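Local structure of NG, ng-dimethylarginine dimethylaminohydrolase (Pseudomonas aeruginosa, 1H70) at residues G123-I128 / G150-V155; C75-R80 / E106-P111. The protein hydrolyses N(G),N(G)-dimethyl-L-arginine and N(G)-monomethyl-L-arginine, inhibitors of nitric oxide synthase, to citrulline and dimethylamine or methylamine. The protein carries 1 engineered substitution. All coordinates share one frame; numbering follows the deposited sequence.

Interaction 1: G123-I128 / G150-V155; sequences GDHFYI and GLSGSV
The imidazole of His125 lies across strand 152-155. Over one face it has Gly153 CA, in a CH-pi contact 4.1 Å from the ring centroid and displaced toward the rim, with Ser152 O over the same face. At the ring edge, Ser154 OG meets His125 NE2 at 2.8 Å in a nearly straight hydrogen bond (170°), while Ser152 OG is bonded to His125 ND1 at 2.7 Å along a more bent path (140°). Both ring nitrogens are thus held by serines two residues apart, which fixes the ring's rotation. His125 CG is anti to the backbone N (chi1 -167°), and from there the ring reaches over Gly153. His125 CD2 in turn sits 3.5 Å above the centre of the Tyr127 ring, which also meets Phe188 edge-to-face. The Phe126 ring, on the other face of the sheet with Ile128, has Ser152 O at its edge; Leu151 CD1 is 3.8 Å from Phe126 CE1. The two strands are parallel neighbours joined through helix 136-148 in a beta-alpha-beta unit, part of the alpha/beta propeller of this guanidino-modifying family. Backbone bonds alternate between them: Ser152 N to Asp124 O, Phe126 N to Ser152 O, Ser154 N to Phe126 O and Ile128 N to Ser154 O. Gly153 CA comes within 3.1 Å of Phe126 O, a close CA-H...O contact. Leu146 of the helix covers Phe126 and Leu151, and Met142 and Ile143 cover Ile128. Where the strands begin, CD2 of buried Leu151 meets CB of exposed Asp124 at 3.5 Å, the side chains crossing at about a right angle.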
loop_
_atom_site.group_PDB
_atom_site.type_symbol
_atom_site.label_atom_id
_atom_site.label_comp_id
_atom_site.label_asym_id
_atom_site.label_seq_id
_atom_site.Cartn_x
_atom_site.Cartn_y
_atom_site.Cartn_z
ATOM N N GLY A 123 14.162 1.281 4.029
ATOM C CA GLY A 123 15.204 2.276 4.278
ATOM C C GLY A 123 15.103 3.307 3.174
ATOM O O GLY A 123 13.996 3.787 2.876
ATOM N N ASP A 124 16.218 3.643 2.532
ATOM C CA ASP A 124 16.155 4.625 1.439
ATOM C C ASP A 124 16.052 3.951 0.057
ATOM O O ASP A 124 16.144 4.624 -0.986
ATOM C CB ASP A 124 17.356 5.570 1.486
ATOM C CG ASP A 124 17.427 6.390 2.754
ATOM O OD1 ASP A 124 16.374 6.786 3.316
ATOM O OD2 ASP A 124 18.545 6.701 3.242
ATOM N N HIS A 125 15.841 2.633 0.038
ATOM C CA HIS A 125 15.704 1.894 -1.218
ATOM C C HIS A 125 14.233 1.621 -1.491
ATOM O O HIS A 125 13.489 1.273 -0.563
ATOM C CB HIS A 125 16.464 0.560 -1.239
ATOM C CG HIS A 125 16.563 -0.024 -2.612
ATOM N ND1 HIS A 125 17.510 0.395 -3.525
ATOM C CD2 HIS A 125 15.802 -0.946 -3.255
ATOM C CE1 HIS A 125 17.342 -0.262 -4.664
ATOM N NE2 HIS A 125 16.317 -1.090 -4.520
ATOM N N PHE A 126 13.831 1.783 -2.748
ATOM C CA PHE A 126 12.429 1.542 -3.137
ATOM C C PHE A 126 12.331 0.452 -4.185
ATOM O O PHE A 126 12.832 0.614 -5.294
ATOM C CB PHE A 126 11.776 2.836 -3.646
ATOM C CG PHE A 126 11.596 3.887 -2.575
ATOM C CD1 PHE A 126 12.667 4.684 -2.187
ATOM C CD2 PHE A 126 10.383 4.050 -1.944
ATOM C CE1 PHE A 126 12.492 5.650 -1.184
ATOM C CE2 PHE A 126 10.198 4.992 -0.952
ATOM C CZ PHE A 126 11.276 5.794 -0.570
ATOM N N TYR A 127 11.697 -0.680 -3.841
ATOM C CA TYR A 127 11.542 -1.777 -4.790
ATOM C C TYR A 127 10.237 -1.527 -5.529
ATOM O O TYR A 127 9.199 -1.314 -4.895
ATOM C CB TYR A 127 11.429 -3.143 -4.103
ATOM C CG TYR A 127 12.692 -3.561 -3.418
ATOM C CD1 TYR A 127 12.886 -3.273 -2.090
ATOM C CD2 TYR A 127 13.686 -4.243 -4.110
ATOM C CE1 TYR A 127 14.057 -3.648 -1.424
ATOM C CE2 TYR A 127 14.868 -4.626 -3.464
ATOM C CZ TYR A 127 15.040 -4.306 -2.123
ATOM O OH TYR A 127 16.215 -4.697 -1.451
ATOM N N ILE A 128 10.308 -1.551 -6.853
ATOM C CA ILE A 128 9.160 -1.251 -7.696
ATOM C C ILE A 128 8.770 -2.413 -8.611
ATOM O O ILE A 128 9.557 -2.810 -9.478
ATOM C CB ILE A 128 9.486 -0.036 -8.591
ATOM C CG1 ILE A 128 9.892 1.182 -7.776
ATOM C CG2 ILE A 128 8.257 0.285 -9.462
ATOM C CD1 ILE A 128 10.320 2.366 -8.665
ATOM N N GLY A 150 18.408 11.738 -3.791
ATOM C CA GLY A 150 19.322 10.957 -2.977
ATOM C C GLY A 150 18.811 9.605 -2.513
ATOM O O GLY A 150 19.460 8.957 -1.680
ATOM N N LEU A 151 17.673 9.164 -3.025
ATOM C CA LEU A 151 17.158 7.849 -2.672
ATOM C C LEU A 151 17.491 6.872 -3.809
ATOM O O LEU A 151 18.020 7.276 -4.845
ATOM C CB LEU A 151 15.652 7.926 -2.418
ATOM C CG LEU A 151 15.293 8.897 -1.293
ATOM C CD1 LEU A 151 13.801 9.245 -1.301
ATOM C CD2 LEU A 151 15.679 8.268 0.032
ATOM N N SER A 152 17.187 5.592 -3.630
ATOM C CA SER A 152 17.501 4.610 -4.664
ATOM C C SER A 152 16.272 3.754 -4.998
ATOM O O SER A 152 15.294 3.761 -4.249
ATOM C CB SER A 152 18.718 3.775 -4.229
ATOM O OG SER A 152 18.389 2.924 -3.137
ATOM N N GLY A 153 16.300 3.045 -6.119
ATOM C CA GLY A 153 15.164 2.212 -6.487
ATOM C C GLY A 153 15.587 1.124 -7.458
ATOM O O GLY A 153 16.626 1.249 -8.078
ATOM N N SER A 154 14.790 0.070 -7.593
ATOM C CA SER A 154 15.099 -1.024 -8.509
ATOM C C SER A 154 13.790 -1.649 -8.957
ATOM O O SER A 154 12.763 -1.392 -8.318
ATOM C CB SER A 154 16.005 -2.060 -7.838
ATOM O OG SER A 154 15.421 -2.596 -6.656
ATOM N N VAL A 155 13.816 -2.407 -10.055
ATOM C CA VAL A 155 12.603 -3.039 -10.576
ATOM C C VAL A 155 12.563 -4.506 -10.205
ATOM O O VAL A 155 13.595 -5.209 -10.292
ATOM C CB VAL A 155 12.487 -2.883 -12.108
ATOM C CG1 VAL A 155 11.272 -3.589 -12.676
ATOM C CG2 VAL A 155 12.407 -1.415 -12.459
#

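Interaction 2: C75-R80 / E106-P111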
loop_
_atom_site.group_PDB
_atom_site.type_symbol
_atom_site.label_atom_id
_atom_site.label_comp_id
_atom_site.label_asym_id
_atom_site.label_seq_id
_atom_site.Cartn_x
_atom_site.Cartn_y
_atom_site.Cartn_z
ATOM N N CYS A 75 10.416 13.822 -0.450
ATOM C CA CYS A 75 9.460 14.376 -1.398
ATOM C C CYS A 75 8.265 13.458 -1.570
ATOM O O CYS A 75 8.253 12.343 -1.056
ATOM C CB CYS A 75 10.099 14.544 -2.781
ATOM S SG CYS A 75 10.553 12.961 -3.543
ATOM N N ALA A 76 7.263 13.946 -2.303
ATOM C CA ALA A 76 6.093 13.146 -2.644
ATOM C C ALA A 76 6.035 13.129 -4.178
ATOM O O ALA A 76 6.299 14.141 -4.837
ATOM C CB ALA A 76 4.802 13.700 -2.091
ATOM N N ILE A 77 5.697 11.971 -4.718
ATOM C CA ILE A 77 5.588 11.801 -6.158
ATOM C C ILE A 77 4.174 11.352 -6.463
ATOM O O ILE A 77 3.775 10.258 -6.051
ATOM C CB ILE A 77 6.559 10.697 -6.658
ATOM C CG1 ILE A 77 7.997 10.940 -6.197
ATOM C CG2 ILE A 77 6.556 10.619 -8.179
ATOM C CD1 ILE A 77 8.410 10.124 -4.942
ATOM N N ILE A 78 3.424 12.190 -7.171
ATOM C CA ILE A 78 2.089 11.833 -7.598
ATOM C C ILE A 78 2.285 10.839 -8.724
ATOM O O ILE A 78 3.086 11.082 -9.626
ATOM C CB ILE A 78 1.345 13.067 -8.121
ATOM C CG1 ILE A 78 1.272 14.144 -7.051
ATOM C CG2 ILE A 78 -0.069 12.724 -8.595
ATOM C CD1 ILE A 78 0.559 13.745 -5.798
ATOM N N THR A 79 1.574 9.724 -8.661
ATOM C CA THR A 79 1.767 8.685 -9.657
ATOM C C THR A 79 0.878 8.901 -10.880
ATOM O O THR A 79 0.420 10.021 -11.157
ATOM C CB THR A 79 1.535 7.304 -9.019
ATOM O OG1 THR A 79 0.168 7.186 -8.598
ATOM C CG2 THR A 79 2.416 7.112 -7.759
ATOM N N ARG A 80 0.674 7.840 -11.658
ATOM C CA ARG A 80 -0.150 7.886 -12.855
ATOM C C ARG A 80 -0.745 6.487 -13.042
ATOM O O ARG A 80 -0.200 5.634 -13.745
ATOM C CB ARG A 80 0.702 8.294 -14.063
ATOM C CG ARG A 80 -0.127 8.617 -15.309
ATOM C CD ARG A 80 0.627 9.545 -16.291
ATOM N NE ARG A 80 -0.173 9.782 -17.487
ATOM C CZ ARG A 80 -0.248 8.955 -18.528
ATOM N NH1 ARG A 80 0.465 7.831 -18.552
ATOM N NH2 ARG A 80 -1.016 9.272 -19.572
ATOM N N GLU A 106 6.606 15.943 -6.899
ATOM C CA GLU A 106 7.058 15.523 -8.220
ATOM C C GLU A 106 5.917 14.718 -8.841
ATOM O O GLU A 106 4.961 14.381 -8.138
ATOM C CB GLU A 106 8.284 14.630 -8.085
ATOM C CG GLU A 106 9.466 15.209 -7.327
ATOM C CD GLU A 106 10.413 16.053 -8.173
ATOM O OE1 GLU A 106 10.168 16.229 -9.382
ATOM O OE2 GLU A 106 11.431 16.547 -7.608
ATOM N N ARG A 107 5.984 14.419 -10.140
ATOM C CA ARG A 107 4.890 13.670 -10.750
ATOM C C ARG A 107 5.372 12.765 -11.879
ATOM O O ARG A 107 6.327 13.100 -12.566
ATOM C CB ARG A 107 3.802 14.609 -11.276
ATOM C CG ARG A 107 4.301 15.737 -12.117
ATOM C CD ARG A 107 3.236 16.478 -12.903
ATOM N NE ARG A 107 2.171 17.264 -12.269
ATOM C CZ ARG A 107 1.941 17.637 -11.000
ATOM N NH1 ARG A 107 2.708 17.299 -9.991
ATOM N NH2 ARG A 107 0.867 18.384 -10.746
ATOM N N ILE A 108 4.692 11.638 -12.052
ATOM C CA ILE A 108 4.965 10.732 -13.163
ATOM C C ILE A 108 4.182 11.274 -14.351
ATOM O O ILE A 108 3.074 11.780 -14.156
ATOM C CB ILE A 108 4.449 9.329 -12.841
ATOM C CG1 ILE A 108 5.087 8.804 -11.565
ATOM C CG2 ILE A 108 4.629 8.357 -14.057
ATOM C CD1 ILE A 108 6.587 8.538 -11.643
ATOM N N GLU A 109 4.732 11.166 -15.565
ATOM C CA GLU A 109 4.036 11.646 -16.760
ATOM C C GLU A 109 3.957 10.582 -17.837
ATOM O O GLU A 109 4.652 9.580 -17.766
ATOM C CB GLU A 109 4.825 12.755 -17.443
ATOM C CG GLU A 109 5.183 13.997 -16.682
ATOM C CD GLU A 109 6.045 14.869 -17.583
ATOM O OE1 GLU A 109 6.513 14.375 -18.641
ATOM O OE2 GLU A 109 6.238 16.041 -17.223
ATOM N N ALA A 110 3.143 10.824 -18.860
ATOM C CA ALA A 110 3.069 9.887 -19.978
ATOM C C ALA A 110 4.433 9.827 -20.630
ATOM O O ALA A 110 5.193 10.796 -20.613
ATOM C CB ALA A 110 2.022 10.343 -20.997
ATOM N N PRO A 111 4.777 8.681 -21.211
ATOM C CA PRO A 111 3.917 7.496 -21.285
ATOM C C PRO A 111 4.082 6.493 -20.135
ATOM O O PRO A 111 3.835 5.285 -20.287
ATOM C CB PRO A 111 4.377 6.872 -22.604
ATOM C CG PRO A 111 5.878 7.164 -22.624
ATOM C CD PRO A 111 6.061 8.481 -21.909
HETATM O O HOH W 1 0.957 12.293 -12.433
#
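Ile108 packs closely against strand 76-78 and the residue after it: its CD1 lies 4.0 Å from Ile77 CG2, and its CG1 is 3.8 Å from Thr79 CA. Met142 and Ile145 of helix 136-148 cover Ile77, while Ile78, on the other face of the sheet, packs on Thr90 and Val97 of helix 89-100. That helix connects the two parallel strands in a beta-alpha-beta crossover, with Ile77 paired to Glu106 and Ile78 to Arg107. Three backbone bonds hold the pair: Glu106 N to Ala76 O at 2.8 Å, Ile78 N to Glu106 O, and Ile108 N to Ile78 O at 3.0 Å. Beyond them a water bridges the two segments, donating to Thr79 O (2.7 Å) and to Ile108 O (2.8 Å). The outer end is looser. Arg80 runs extended, its CG anti to the backbone N (chi1 -169°), and lays one guanidinium face on exposed Ala110, whose CB is 3.5 Å from Arg80 NH2 and offset toward the rim; Arg80 NH1 is hydrogen-bonded to Gly112 O. Two further charged side chains have helix partners: Glu106 forms a salt bridge with Lys148 and exposed Arg107 one with Glu94.

How the interactions relate
Interaction 2 closes before interaction 1 opens along the chain, and each pairs the parallel strands of its own three-stranded sheet. Their centres are 15 Å apart and their nearest atoms about 5 Å, without touching. Helix 136-148 bridges them: Met142 meets Ile77 of interaction 2 and Ile128 of interaction 1. Both contacts lie outside the citrulline pocket. The side chain of Thr79 is about 10 Å from citrulline and hydrogen-bonds through OG1 to the backbone O of Asp67, a pocket residue. The side chain of Ile128 is about 12 Å from citrulline and about 9 Å from that of His163, the inferred proton donor.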